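Local coordinates for protein tryptophan halogenase (Shewanella frigidimarina, PDB 2PYX) that probably acts as an FAD-dependent monooxygenase of the tryptophan halogenase family, likely halogenating tryptophan or a related substrate, at residues 92-97 with 409-414; 96-101 with 105-110; 206-211 with 381-386; 234-239 with 345-350. All blocks are in the same frame, centred on the assembly; numbering follows the deposited sequence.

Contact 1 of 4, residues 92-97 with 409-414; sequences SRFINW and KLHYVI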
loop_
_atom_site.group_PDB
_atom_site.type_symbol
_atom_site.label_atom_id
_atom_site.label_comp_id
_atom_site.label_asym_id
_atom_site.label_seq_id
_atom_site.Cartn_x
_atom_site.Cartn_y
_atom_site.Cartn_z
ATOM N N SER A 92 4.565 -8.128 -5.265
ATOM C CA SER A 92 5.949 -7.830 -4.899
ATOM C C SER A 92 6.784 -9.086 -5.035
ATOM O O SER A 92 6.406 -10.151 -4.545
ATOM C CB SER A 92 6.060 -7.358 -3.454
ATOM O OG SER A 92 5.404 -6.117 -3.238
ATOM N N ARG A 93 7.913 -8.943 -5.734
ATOM C CA ARG A 93 8.873 -10.022 -5.834
ATOM C C ARG A 93 10.060 -9.712 -4.950
ATOM O O ARG A 93 10.671 -8.645 -5.058
ATOM C CB ARG A 93 9.358 -10.250 -7.251
ATOM C CG ARG A 93 10.191 -11.533 -7.386
ATOM C CD ARG A 93 10.606 -11.780 -8.805
ATOM N NE ARG A 93 9.464 -11.852 -9.707
ATOM C CZ ARG A 93 8.647 -12.897 -9.812
ATOM N NH1 ARG A 93 8.841 -13.965 -9.065
ATOM N NH2 ARG A 93 7.630 -12.869 -10.663
ATOM N N PHE A 94 10.350 -10.662 -4.076
ATOM C CA PHE A 94 11.377 -10.540 -3.032
ATOM C C PHE A 94 12.604 -11.358 -3.463
ATOM O O PHE A 94 12.501 -12.576 -3.629
ATOM C CB PHE A 94 10.805 -11.008 -1.704
ATOM C CG PHE A 94 9.730 -10.101 -1.215
ATOM C CD1 PHE A 94 10.044 -8.886 -0.614
ATOM C CD2 PHE A 94 8.383 -10.398 -1.415
ATOM C CE1 PHE A 94 9.043 -8.014 -0.215
ATOM C CE2 PHE A 94 7.382 -9.512 -1.007
ATOM C CZ PHE A 94 7.721 -8.340 -0.385
ATOM N N ILE A 95 13.735 -10.667 -3.611
ATOM C CA ILE A 95 14.954 -11.233 -4.150
ATOM C C ILE A 95 15.996 -11.184 -3.041
ATOM O O ILE A 95 16.205 -10.130 -2.457
ATOM C CB ILE A 95 15.375 -10.441 -5.394
ATOM C CG1 ILE A 95 14.214 -10.448 -6.412
ATOM C CG2 ILE A 95 16.643 -11.014 -5.984
ATOM C CD1 ILE A 95 14.380 -9.462 -7.518
ATOM N N ASN A 96 16.689 -12.298 -2.817
ATOM C CA ASN A 96 17.790 -12.410 -1.879
ATOM C C ASN A 96 17.430 -12.154 -0.416
ATOM O O ASN A 96 18.282 -11.840 0.385
ATOM C CB ASN A 96 18.973 -11.527 -2.303
ATOM C CG ASN A 96 19.595 -11.968 -3.610
ATOM O OD1 ASN A 96 19.331 -13.062 -4.084
ATOM N ND2 ASN A 96 20.349 -11.075 -4.218
ATOM N N TRP A 97 16.167 -12.354 -0.068
ATOM C CA TRP A 97 15.748 -12.150 1.313
ATOM C C TRP A 97 16.023 -13.359 2.185
ATOM O O TRP A 97 16.118 -13.236 3.407
ATOM C CB TRP A 97 14.233 -11.842 1.380
ATOM C CG TRP A 97 13.908 -10.452 1.117
ATOM C CD1 TRP A 97 13.925 -9.772 -0.062
ATOM C CD2 TRP A 97 13.463 -9.524 2.109
ATOM N NE1 TRP A 97 13.555 -8.451 0.138
ATOM C CE2 TRP A 97 13.250 -8.285 1.472
ATOM C CE3 TRP A 97 13.227 -9.635 3.497
ATOM C CZ2 TRP A 97 12.818 -7.164 2.170
ATOM C CZ3 TRP A 97 12.783 -8.511 4.178
ATOM C CH2 TRP A 97 12.602 -7.301 3.520
ATOM N N LYS A 409 7.274 -7.413 9.616
ATOM C CA LYS A 409 8.326 -8.065 10.412
ATOM C C LYS A 409 8.524 -9.526 10.010
ATOM O O LYS A 409 9.661 -10.032 10.010
ATOM C CB LYS A 409 7.995 -7.963 11.891
ATOM C CG LYS A 409 9.036 -8.602 12.823
ATOM C CD LYS A 409 10.449 -7.934 12.663
ATOM C CE LYS A 409 11.408 -8.490 13.698
ATOM N NZ LYS A 409 12.641 -7.627 13.916
ATOM N N LEU A 410 7.433 -10.224 9.684
ATOM C CA LEU A 410 7.509 -11.615 9.211
ATOM C C LEU A 410 8.540 -11.783 8.093
ATOM O O LEU A 410 9.202 -12.796 8.015
ATOM C CB LEU A 410 6.124 -12.065 8.679
ATOM C CG LEU A 410 6.025 -13.528 8.190
ATOM C CD1 LEU A 410 6.277 -14.516 9.272
ATOM C CD2 LEU A 410 4.635 -13.808 7.565
ATOM N N HIS A 411 8.601 -10.809 7.175
ATOM C CA HIS A 411 9.492 -10.882 6.020
ATOM C C HIS A 411 10.933 -11.010 6.485
ATOM O O HIS A 411 11.749 -11.666 5.800
ATOM C CB HIS A 411 9.382 -9.659 5.120
ATOM C CG HIS A 411 8.073 -9.509 4.394
ATOM N ND1 HIS A 411 6.867 -9.342 5.057
ATOM C CD2 HIS A 411 7.786 -9.456 3.071
ATOM C CE1 HIS A 411 5.907 -9.169 4.156
ATOM N NE2 HIS A 411 6.436 -9.230 2.945
ATOM N N TYR A 412 11.272 -10.368 7.582
ATOM C CA TYR A 412 12.639 -10.404 8.122
ATOM C C TYR A 412 12.890 -11.610 8.992
ATOM O O TYR A 412 13.966 -12.204 8.974
ATOM C CB TYR A 412 12.917 -9.148 8.963
ATOM C CG TYR A 412 12.871 -7.862 8.200
ATOM C CD1 TYR A 412 13.988 -7.413 7.515
ATOM C CD2 TYR A 412 11.729 -7.060 8.133
ATOM C CE1 TYR A 412 13.949 -6.252 6.817
ATOM C CE2 TYR A 412 11.717 -5.865 7.443
ATOM C CZ TYR A 412 12.832 -5.468 6.773
ATOM O OH TYR A 412 12.821 -4.273 6.071
ATOM N N VAL A 413 11.932 -11.935 9.839
ATOM C CA VAL A 413 12.195 -12.902 10.935
ATOM C C VAL A 413 12.508 -14.295 10.447
ATOM O O VAL A 413 13.229 -15.046 11.107
ATOM C CB VAL A 413 11.008 -13.067 11.897
ATOM C CG1 VAL A 413 11.298 -14.211 12.952
ATOM C CG2 VAL A 413 10.736 -11.828 12.607
ATOM N N ILE A 414 11.927 -14.665 9.303
ATOM C CA ILE A 414 12.104 -16.012 8.772
ATOM C C ILE A 414 13.208 -16.135 7.710
ATOM O O ILE A 414 13.364 -17.191 7.064
ATOM C CB ILE A 414 10.779 -16.611 8.281
ATOM C CG1 ILE A 414 10.261 -15.871 7.061
ATOM C CG2 ILE A 414 9.766 -16.614 9.420
ATOM C CD1 ILE A 414 8.863 -16.325 6.618
#
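Phe-94 and Trp-97, on and just after strand 87-95, meet His-411 and Tyr-412 near the end of helix 383-413. The first aromatic pair is Phe-94 and His-411, an offset edge-to-face contact with planes at 65°. The imidazole comes edge-on over one phenyl face, and its CD2 lies 3.6 Å from Phe-94 CZ. The second pair is Trp-97 and Tyr-412. Their planes are inclined at 56°, which is neither a stack nor a T-shape. Trp-97 CZ3 sits over one tyrosine face, toward the rim, 3.7 Å from Tyr-412 CE1. In Tyr-412, CG is anti to the carbonyl carbon (chi1 -63°), which puts it beside the backbone N and lets the ring reach the indole.

One backbone atom takes part: Trp-97 CE3 lies 3.4 Å from His-411 O. This buried oxygen has no hydrogen-bond partner in the model.

The polar ends bond elsewhere. His-411 ND1 bonds Phe-407 O, and NE2 bonds OE2 of Glu-361, a predicted tryptophan-binding residue. Tyr-412 OH bonds Glu-358 OE2.

The chemistry is thus aromatic across the contact and polar beyond it. Two bonds fix the imidazole's rotation while Phe-94 packs against its edge, so His-411 is consistent with a second-shell residue that positions Glu-361.

Contact 2 of 4, residues 96-101 with 105-110; sequences NWCKDP and VADSYL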
loop_
_atom_site.group_PDB
_atom_site.type_symbol
_atom_site.label_atom_id
_atom_site.label_comp_id
_atom_site.label_asym_id
_atom_site.label_seq_id
_atom_site.Cartn_x
_atom_site.Cartn_y
_atom_site.Cartn_z
ATOM N N ASN A 96 16.689 -12.298 -2.817
ATOM C CA ASN A 96 17.790 -12.410 -1.879
ATOM C C ASN A 96 17.430 -12.154 -0.416
ATOM O O ASN A 96 18.282 -11.840 0.385
ATOM C CB ASN A 96 18.973 -11.527 -2.303
ATOM C CG ASN A 96 19.595 -11.968 -3.610
ATOM O OD1 ASN A 96 19.331 -13.062 -4.084
ATOM N ND2 ASN A 96 20.349 -11.075 -4.218
ATOM N N TRP A 97 16.167 -12.354 -0.068
ATOM C CA TRP A 97 15.748 -12.150 1.313
ATOM C C TRP A 97 16.023 -13.359 2.185
ATOM O O TRP A 97 16.118 -13.236 3.407
ATOM C CB TRP A 97 14.233 -11.842 1.380
ATOM C CG TRP A 97 13.908 -10.452 1.117
ATOM C CD1 TRP A 97 13.925 -9.772 -0.062
ATOM C CD2 TRP A 97 13.463 -9.524 2.109
ATOM N NE1 TRP A 97 13.555 -8.451 0.138
ATOM C CE2 TRP A 97 13.250 -8.285 1.472
ATOM C CE3 TRP A 97 13.227 -9.635 3.497
ATOM C CZ2 TRP A 97 12.818 -7.164 2.170
ATOM C CZ3 TRP A 97 12.783 -8.511 4.178
ATOM C CH2 TRP A 97 12.602 -7.301 3.520
ATOM N N CYS A 98 16.065 -14.547 1.596
ATOM C CA CYS A 98 16.138 -15.765 2.378
ATOM C C CYS A 98 17.530 -16.207 2.847
ATOM O O CYS A 98 17.674 -16.784 3.937
ATOM C CB CYS A 98 15.535 -16.948 1.635
ATOM S SG CYS A 98 13.811 -16.734 1.227
ATOM N N LYS A 99 18.527 -16.006 1.976
ATOM C CA LYS A 99 19.860 -16.549 2.239
ATOM C C LYS A 99 20.914 -15.493 1.955
ATOM O O LYS A 99 20.689 -14.583 1.180
ATOM C CB LYS A 99 20.102 -17.744 1.320
ATOM C CG LYS A 99 19.234 -18.977 1.571
ATOM C CD LYS A 99 19.374 -19.906 0.363
ATOM C CE LYS A 99 18.507 -21.150 0.412
ATOM N NZ LYS A 99 18.527 -21.840 -0.940
ATOM N N ASP A 100 22.076 -15.641 2.598
ATOM C CA ASP A 100 23.237 -14.852 2.214
ATOM C C ASP A 100 23.514 -15.147 0.735
ATOM O O ASP A 100 23.621 -16.329 0.376
ATOM C CB ASP A 100 24.428 -15.237 3.070
ATOM C CG ASP A 100 24.234 -14.853 4.506
ATOM O OD1 ASP A 100 24.115 -13.649 4.738
ATOM O OD2 ASP A 100 24.185 -15.740 5.349
ATOM N N PRO A 101 23.570 -14.110 -0.104
ATOM C CA PRO A 101 23.675 -14.338 -1.551
ATOM C C PRO A 101 24.890 -15.164 -2.001
ATOM O O PRO A 101 26.009 -14.971 -1.486
ATOM C CB PRO A 101 23.706 -12.940 -2.121
ATOM C CG PRO A 101 22.937 -12.130 -1.116
ATOM C CD PRO A 101 23.410 -12.673 0.173
ATOM N N VAL A 105 23.135 -19.513 -6.662
ATOM C CA VAL A 105 21.935 -19.890 -5.931
ATOM C C VAL A 105 20.854 -18.833 -6.106
ATOM O O VAL A 105 20.945 -17.742 -5.526
ATOM C CB VAL A 105 22.236 -20.084 -4.435
ATOM C CG1 VAL A 105 20.936 -20.364 -3.630
ATOM C CG2 VAL A 105 23.252 -21.226 -4.232
ATOM N N ALA A 106 19.847 -19.163 -6.912
ATOM C CA ALA A 106 18.679 -18.291 -7.083
ATOM C C ALA A 106 17.906 -18.209 -5.771
ATOM O O ALA A 106 17.699 -19.194 -5.074
ATOM C CB ALA A 106 17.782 -18.811 -8.181
ATOM N N ASP A 107 17.506 -16.988 -5.432
ATOM C CA ASP A 107 16.714 -16.712 -4.216
ATOM C C ASP A 107 15.699 -15.608 -4.530
ATOM O O ASP A 107 15.977 -14.412 -4.493
ATOM C CB ASP A 107 17.637 -16.306 -3.072
ATOM C CG ASP A 107 16.886 -15.931 -1.806
ATOM O OD1 ASP A 107 15.671 -16.174 -1.731
ATOM O OD2 ASP A 107 17.523 -15.445 -0.884
ATOM N N SER A 108 14.495 -16.063 -4.852
ATOM C CA SER A 108 13.427 -15.163 -5.229
ATOM C C SER A 108 12.103 -15.856 -5.011
ATOM O O SER A 108 11.938 -17.063 -5.266
ATOM C CB SER A 108 13.605 -14.840 -6.691
ATOM O OG SER A 108 12.617 -13.980 -7.169
ATOM N N TYR A 109 11.153 -15.072 -4.521
ATOM C CA TYR A 109 9.780 -15.562 -4.453
ATOM C C TYR A 109 8.804 -14.409 -4.705
ATOM O O TYR A 109 9.163 -13.237 -4.598
ATOM C CB TYR A 109 9.507 -16.252 -3.117
ATOM C CG TYR A 109 9.227 -15.287 -1.989
ATOM C CD1 TYR A 109 7.943 -14.828 -1.742
ATOM C CD2 TYR A 109 10.253 -14.773 -1.197
ATOM C CE1 TYR A 109 7.677 -13.953 -0.699
ATOM C CE2 TYR A 109 10.000 -13.855 -0.160
ATOM C CZ TYR A 109 8.700 -13.432 0.067
ATOM O OH TYR A 109 8.449 -12.525 1.092
ATOM N N LEU A 110 7.574 -14.777 -5.059
ATOM C CA LEU A 110 6.520 -13.814 -5.347
ATOM C C LEU A 110 5.442 -13.791 -4.282
ATOM O O LEU A 110 5.011 -14.840 -3.814
ATOM C CB LEU A 110 5.833 -14.121 -6.698
ATOM C CG LEU A 110 4.823 -13.055 -7.154
ATOM C CD1 LEU A 110 5.421 -11.671 -7.426
ATOM C CD2 LEU A 110 4.041 -13.580 -8.367
HETATM O O HOH W 1 18.852 -14.515 -6.494
HETATM O O HOH W 2 14.029 -13.840 -1.469
HETATM O O HOH W 3 20.196 -15.058 -1.610
HETATM O O HOH W 4 17.084 -20.033 -2.387
#
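The carboxylate of Asp-107 and the side-chain amide of Asn-96 cross with their planes 48° apart. Neither stacks on the other. Lys-99 N meets Asp-107 OD2 on its syn side, 33° out of the carboxylate plane, at 3.1 Å. Cys-98 N makes a weak, bent hydrogen bond to the same oxygen. Cys-98 CB lies against both carboxylate oxygens and SG against OD1. The first torsion throws Asp-107 CG opposite the main-chain nitrogen, which carries the carboxylate across to the amides of the facing loop.

Waters complete the grip. Water 2 joins Trp-97 N to Asp-107 OD1, and water 1 joins Asn-96 OD1 to Asp-107 N. Farther out, water 4 links Lys-99 NZ to Ala-106 O. An alanine in place of Asp-107 would probably leave the amides of Cys-98 and Lys-99 without their acceptor and set the turn free to shift.

The backbones pair directly too. Asn-96 N bonds Asp-107 O at 2.8 Å and is nearly straight at 171°. Asn-96 has positive phi, and the chain turns away from the strand there. The whole is the connection of a beta hairpin, joining antiparallel strands 87-95 and 108-112, with an aspartate side chain holding backbone amides across its base.

Contact 3 of 4, residues 206-211 with 381-386; sequences HGDIEK and PNRMVM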
loop_
_atom_site.group_PDB
_atom_site.type_symbol
_atom_site.label_atom_id
_atom_site.label_comp_id
_atom_site.label_asym_id
_atom_site.label_seq_id
_atom_site.Cartn_x
_atom_site.Cartn_y
_atom_site.Cartn_z
ATOM N N HIS A 206 -15.598 22.539 24.236
ATOM C CA HIS A 206 -15.455 21.139 24.561
ATOM C C HIS A 206 -14.141 20.535 24.070
ATOM O O HIS A 206 -13.884 19.365 24.300
ATOM C CB HIS A 206 -16.662 20.358 24.040
ATOM C CG HIS A 206 -17.971 20.916 24.503
ATOM N ND1 HIS A 206 -19.037 21.125 23.655
ATOM C CD2 HIS A 206 -18.368 21.352 25.724
ATOM C CE1 HIS A 206 -20.042 21.649 24.337
ATOM N NE2 HIS A 206 -19.662 21.798 25.593
ATOM N N GLY A 207 -13.310 21.323 23.402
ATOM C CA GLY A 207 -12.004 20.842 22.947
ATOM C C GLY A 207 -11.979 20.317 21.526
ATOM O O GLY A 207 -10.939 19.865 21.057
ATOM N N ASP A 208 -13.131 20.369 20.845
ATOM C CA ASP A 208 -13.184 20.120 19.395
ATOM C C ASP A 208 -12.596 21.293 18.641
ATOM O O ASP A 208 -12.644 22.437 19.102
ATOM C CB ASP A 208 -14.618 19.935 18.883
ATOM C CG ASP A 208 -15.267 18.665 19.320
ATOM O OD1 ASP A 208 -14.586 17.745 19.867
ATOM O OD2 ASP A 208 -16.508 18.589 19.118
ATOM N N ILE A 209 -12.089 21.031 17.439
ATOM C CA ILE A 209 -11.728 22.112 16.518
ATOM C C ILE A 209 -13.025 22.705 15.947
ATOM O O ILE A 209 -13.968 21.985 15.589
ATOM C CB ILE A 209 -10.840 21.622 15.372
ATOM C CG1 ILE A 209 -9.573 20.964 15.929
ATOM C CG2 ILE A 209 -10.496 22.765 14.444
ATOM C CD1 ILE A 209 -8.764 20.258 14.892
ATOM N N GLU A 210 -13.097 24.031 15.957
ATOM C CA GLU A 210 -14.272 24.780 15.504
ATOM C C GLU A 210 -14.012 25.465 14.172
ATOM O O GLU A 210 -14.854 25.499 13.281
ATOM C CB GLU A 210 -14.590 25.837 16.559
ATOM C CG GLU A 210 -15.656 26.794 16.187
ATOM C CD GLU A 210 -15.876 27.759 17.310
ATOM O OE1 GLU A 210 -16.629 27.389 18.230
ATOM O OE2 GLU A 210 -15.230 28.833 17.297
ATOM N N LYS A 211 -12.841 26.036 14.022
ATOM C CA LYS A 211 -12.536 26.778 12.834
ATOM C C LYS A 211 -11.052 26.980 12.689
ATOM O O LYS A 211 -10.284 26.806 13.644
ATOM C CB LYS A 211 -13.293 28.122 12.804
ATOM C CG LYS A 211 -12.856 29.096 13.859
ATOM C CD LYS A 211 -13.777 30.302 13.881
ATOM C CE LYS A 211 -13.440 31.261 15.015
ATOM N NZ LYS A 211 -14.509 32.326 15.108
ATOM N N PRO A 381 -23.698 10.874 12.008
ATOM C CA PRO A 381 -24.868 11.735 11.887
ATOM C C PRO A 381 -24.712 13.090 12.518
ATOM O O PRO A 381 -25.183 14.092 11.977
ATOM C CB PRO A 381 -25.957 10.921 12.592
ATOM C CG PRO A 381 -25.550 9.478 12.368
ATOM C CD PRO A 381 -24.038 9.522 12.507
ATOM N N ASN A 382 -24.065 13.134 13.668
ATOM C CA ASN A 382 -23.921 14.370 14.447
ATOM C C ASN A 382 -22.800 14.203 15.483
ATOM O O ASN A 382 -22.162 13.136 15.577
ATOM C CB ASN A 382 -25.256 14.734 15.119
ATOM C CG ASN A 382 -25.771 13.632 16.057
ATOM O OD1 ASN A 382 -24.996 13.059 16.826
ATOM N ND2 ASN A 382 -27.069 13.316 15.968
ATOM N N ARG A 383 -22.534 15.253 16.243
ATOM C CA ARG A 383 -21.459 15.204 17.199
ATOM C C ARG A 383 -21.790 14.356 18.417
ATOM O O ARG A 383 -20.885 13.717 18.980
ATOM C CB ARG A 383 -21.007 16.607 17.646
ATOM C CG ARG A 383 -19.833 16.643 18.597
ATOM C CD ARG A 383 -18.614 16.121 17.914
ATOM N NE ARG A 383 -17.436 16.088 18.756
ATOM C CZ ARG A 383 -17.084 15.078 19.528
ATOM N NH1 ARG A 383 -17.821 13.989 19.639
ATOM N NH2 ARG A 383 -15.931 15.176 20.176
HETATM N N MSE A 384 -23.048 14.339 18.831
HETATM C CA MSE A 384 -23.482 13.564 19.974
HETATM C C MSE A 384 -23.075 12.094 19.892
HETATM O O MSE A 384 -22.699 11.514 20.914
HETATM C CB MSE A 384 -25.013 13.670 20.151
HETATM C CG MSE A 384 -25.586 12.748 21.211
HETATM SE SE MSE A 384 -27.508 12.814 21.256
HETATM C CE MSE A 384 -27.615 14.418 22.314
ATOM N N VAL A 385 -23.198 11.509 18.702
ATOM C CA VAL A 385 -22.920 10.065 18.516
ATOM C C VAL A 385 -21.568 9.757 17.881
ATOM O O VAL A 385 -21.222 8.572 17.719
ATOM C CB VAL A 385 -24.056 9.334 17.761
ATOM C CG1 VAL A 385 -25.414 9.607 18.448
ATOM C CG2 VAL A 385 -24.081 9.723 16.291
HETATM N N MSE A 386 -20.804 10.804 17.562
HETATM C CA MSE A 386 -19.543 10.651 16.832
HETATM C C MSE A 386 -18.581 9.738 17.549
HETATM O O MSE A 386 -17.883 8.949 16.895
HETATM C CB MSE A 386 -18.873 11.997 16.608
HETATM C CG MSE A 386 -17.546 11.907 15.898
HETATM SE SE MSE A 386 -16.815 13.664 15.513
HETATM C CE MSE A 386 -18.150 14.423 14.291
#
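Asp-208 and Arg-383 form a two-pronged, side-on salt bridge. It ties the turn of a beta hairpin, between strands 198-203 and 209-214, to the N-terminal end of helix 383-413. Arg-383 NE reaches Asp-208 OD2 at 2.7 Å, and Arg-383 NH2 reaches Asp-208 OD1 at 2.9 Å. The NH2 bond is nearly straight and uses the syn lone pair of OD1. The NE bond is more bent, and its nitrogen lies 26° out of the carboxylate plane. The two flat groups are still nearly coplanar, 19° apart, and meet edge to edge. The arginine chain starts out trans to its own main-chain N and then bends at chi2 (65°), which turns NE and NH2 toward the hairpin.

Both charges have further partners. Asp-208 OD1 also accepts from Asn-345 ND2, and Arg-383 NH1 makes a salt bridge with Asp-387. A leucine in place of Arg-383 would probably leave the buried carboxylate of Asp-208 without its charged mate.

Packing adds little beyond Arg-383 CD, 3.5 Å from Asp-208 OD2. Beyond the turn, Glu-210 and Lys-211 form a classic beta bulge opposite Ile-202. On the helix side, Asn-382 is the N-cap: its OD1 accepts from Val-385 N at 3.0 Å.

Contact 4 of 4, residues 234-239 with 345-350; sequences LLLGEH and NNCIAI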
loop_
_atom_site.group_PDB
_atom_site.type_symbol
_atom_site.label_atom_id
_atom_site.label_comp_id
_atom_site.label_asym_id
_atom_site.label_seq_id
_atom_site.Cartn_x
_atom_site.Cartn_y
_atom_site.Cartn_z
ATOM N N LEU A 234 -0.015 18.073 12.074
ATOM C CA LEU A 234 -0.288 19.345 12.746
ATOM C C LEU A 234 -1.582 19.422 13.566
ATOM O O LEU A 234 -1.655 20.148 14.570
ATOM C CB LEU A 234 -0.256 20.481 11.731
ATOM C CG LEU A 234 1.056 20.692 10.972
ATOM C CD1 LEU A 234 0.925 21.830 9.994
ATOM C CD2 LEU A 234 2.227 20.944 11.926
ATOM N N LEU A 235 -2.610 18.669 13.153
ATOM C CA LEU A 235 -3.883 18.688 13.837
ATOM C C LEU A 235 -3.957 17.550 14.846
ATOM O O LEU A 235 -4.219 17.740 16.025
ATOM C CB LEU A 235 -5.058 18.599 12.861
ATOM C CG LEU A 235 -5.506 19.933 12.235
ATOM C CD1 LEU A 235 -4.462 20.562 11.393
ATOM C CD2 LEU A 235 -6.806 19.739 11.446
ATOM N N LEU A 236 -3.730 16.332 14.393
ATOM C CA LEU A 236 -3.935 15.201 15.277
ATOM C C LEU A 236 -2.785 15.041 16.303
ATOM O O LEU A 236 -2.997 14.984 17.522
ATOM C CB LEU A 236 -4.106 13.919 14.456
ATOM C CG LEU A 236 -4.473 12.705 15.314
ATOM C CD1 LEU A 236 -5.967 12.569 15.416
ATOM C CD2 LEU A 236 -3.862 11.404 14.807
ATOM N N GLY A 237 -1.568 14.986 15.787
ATOM C CA GLY A 237 -0.415 14.817 16.666
ATOM C C GLY A 237 -0.089 16.042 17.476
ATOM O O GLY A 237 0.123 15.924 18.677
ATOM N N GLU A 238 -0.010 17.203 16.827
ATOM C CA GLU A 238 0.405 18.437 17.521
ATOM C C GLU A 238 -0.757 19.103 18.246
ATOM O O GLU A 238 -0.789 19.143 19.500
ATOM C CB GLU A 238 1.080 19.391 16.564
ATOM C CG GLU A 238 2.414 18.879 16.078
ATOM C CD GLU A 238 3.412 18.633 17.236
ATOM O OE1 GLU A 238 3.414 19.423 18.217
ATOM O OE2 GLU A 238 4.176 17.637 17.167
ATOM N N HIS A 239 -1.772 19.565 17.517
ATOM C CA HIS A 239 -2.870 20.299 18.183
ATOM C C HIS A 239 -3.598 19.454 19.223
ATOM O O HIS A 239 -3.942 19.952 20.316
ATOM C CB HIS A 239 -3.873 20.805 17.135
ATOM C CG HIS A 239 -4.962 21.669 17.693
ATOM N ND1 HIS A 239 -4.744 22.962 18.142
ATOM C CD2 HIS A 239 -6.283 21.428 17.844
ATOM C CE1 HIS A 239 -5.899 23.469 18.550
ATOM N NE2 HIS A 239 -6.846 22.562 18.384
ATOM N N ASN A 345 -11.463 13.544 19.040
ATOM C CA ASN A 345 -12.475 14.577 18.980
ATOM C C ASN A 345 -13.075 14.531 17.561
ATOM O O ASN A 345 -13.576 13.477 17.122
ATOM C CB ASN A 345 -11.862 15.927 19.382
ATOM C CG ASN A 345 -11.553 16.016 20.856
ATOM O OD1 ASN A 345 -10.580 15.436 21.337
ATOM N ND2 ASN A 345 -12.410 16.711 21.593
ATOM N N ASN A 346 -13.041 15.652 16.853
ATOM C CA ASN A 346 -13.629 15.769 15.501
ATOM C C ASN A 346 -12.580 15.880 14.424
ATOM O O ASN A 346 -12.781 16.529 13.393
ATOM C CB ASN A 346 -14.605 16.951 15.410
ATOM C CG ASN A 346 -13.955 18.270 15.646
ATOM O OD1 ASN A 346 -12.911 18.399 16.318
ATOM N ND2 ASN A 346 -14.572 19.328 15.068
ATOM N N CYS A 347 -11.447 15.207 14.658
ATOM C CA CYS A 347 -10.306 15.231 13.765
ATOM C C CYS A 347 -9.877 13.803 13.446
ATOM O O CYS A 347 -9.631 13.001 14.353
ATOM C CB CYS A 347 -9.124 15.990 14.377
ATOM S SG CYS A 347 -7.630 16.009 13.330
ATOM N N ILE A 348 -9.783 13.507 12.155
ATOM C CA ILE A 348 -9.252 12.215 11.720
ATOM C C ILE A 348 -8.035 12.437 10.818
ATOM O O ILE A 348 -8.033 13.266 9.918
ATOM C CB ILE A 348 -10.372 11.344 11.095
ATOM C CG1 ILE A 348 -9.896 9.906 10.842
ATOM C CG2 ILE A 348 -10.969 11.992 9.853
ATOM C CD1 ILE A 348 -10.988 8.986 10.304
ATOM N N ALA A 349 -6.970 11.677 11.087
ATOM C CA ALA A 349 -5.734 11.785 10.340
ATOM C C ALA A 349 -5.715 10.737 9.222
ATOM O O ALA A 349 -6.013 9.553 9.448
ATOM C CB ALA A 349 -4.518 11.624 11.227
ATOM N N ILE A 350 -5.340 11.176 8.029
ATOM C CA ILE A 350 -5.275 10.299 6.867
ATOM C C ILE A 350 -3.930 10.535 6.157
ATOM O O ILE A 350 -3.526 11.696 5.927
ATOM C CB ILE A 350 -6.482 10.503 5.918
ATOM C CG1 ILE A 350 -7.789 10.268 6.697
ATOM C CG2 ILE A 350 -6.388 9.640 4.676
ATOM C CD1 ILE A 350 -9.080 10.295 5.903
#
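Leu-236 lays its CD2 methyl against the CB of Ala-349, 3.6 Å away. Leu-236 CB is also near Ala-349 CB, at 4.0 Å. The other branch of Leu-236, CD1, rests on the backbone at Cys-347 O, 3.8 Å off. The leucine therefore spans two positions of strand 347-349 that point the same way, Cys-347 and Ala-349. An unstaggered chi2 (91°) turns its CD2 to Ala-349 and its CD1 to Cys-347 O.

Cys-347 fills the next place. Its SG projects to the helix and packs 3.7 Å from Leu-235 CB. Cys-347 SG also lies 4.2 Å from Leu-236 CB. Ile-348, between the two, points the opposite way, toward helix 363-377.

The helix axis passes 7.9 Å from that of the strand, at 104° to it. Helix 234-239 makes a wide pi-type turn, with His-239 N bonded to Leu-234 O. Asp-227 OD2, at the end of strand 224-227, accepts from the backbone N of both Leu-235 and Leu-236. That strand runs parallel to 347-349 in the sheet that also holds strand 9-13, which leads into the predicted FAD-binding residues Gly-15 to Ala-18, consistent with a Rossmann-type fold. Leu-235 is about 6 Å, side chain to side chain, from the predicted FAD residue Val-198.

Across the contact the chemistry is nonpolar. Small and branched side chains seat the helix on the sheet, and Asp-227 of the neighbouring strand supplies one polar tie.

How the contacts relate
Contacts 1 and 2 share Asn-96 and Trp-97, with centres 9 Å apart, and Phe-94 N probably bonds Tyr-109 O between them. Both belong to the sheet of strands 87-95 and 108-112. Contact 1 lies nearer the predicted substrate site: the side chain of His-411 is about 3 Å from that of Glu-361, against about 8 Å for Trp-97. Contacts 3 and 4 form a second pair, 13 Å between centres; only contact 4 comes near predicted FAD residues. There Ile-209 O probably bonds Asn-346 ND2. Contacts 1 and 3 use opposite ends of helix 383-413, with centres about 44 Å apart, so this one helix spans from the hairpin beside the sheet predicted to bind FAD to the substrate side.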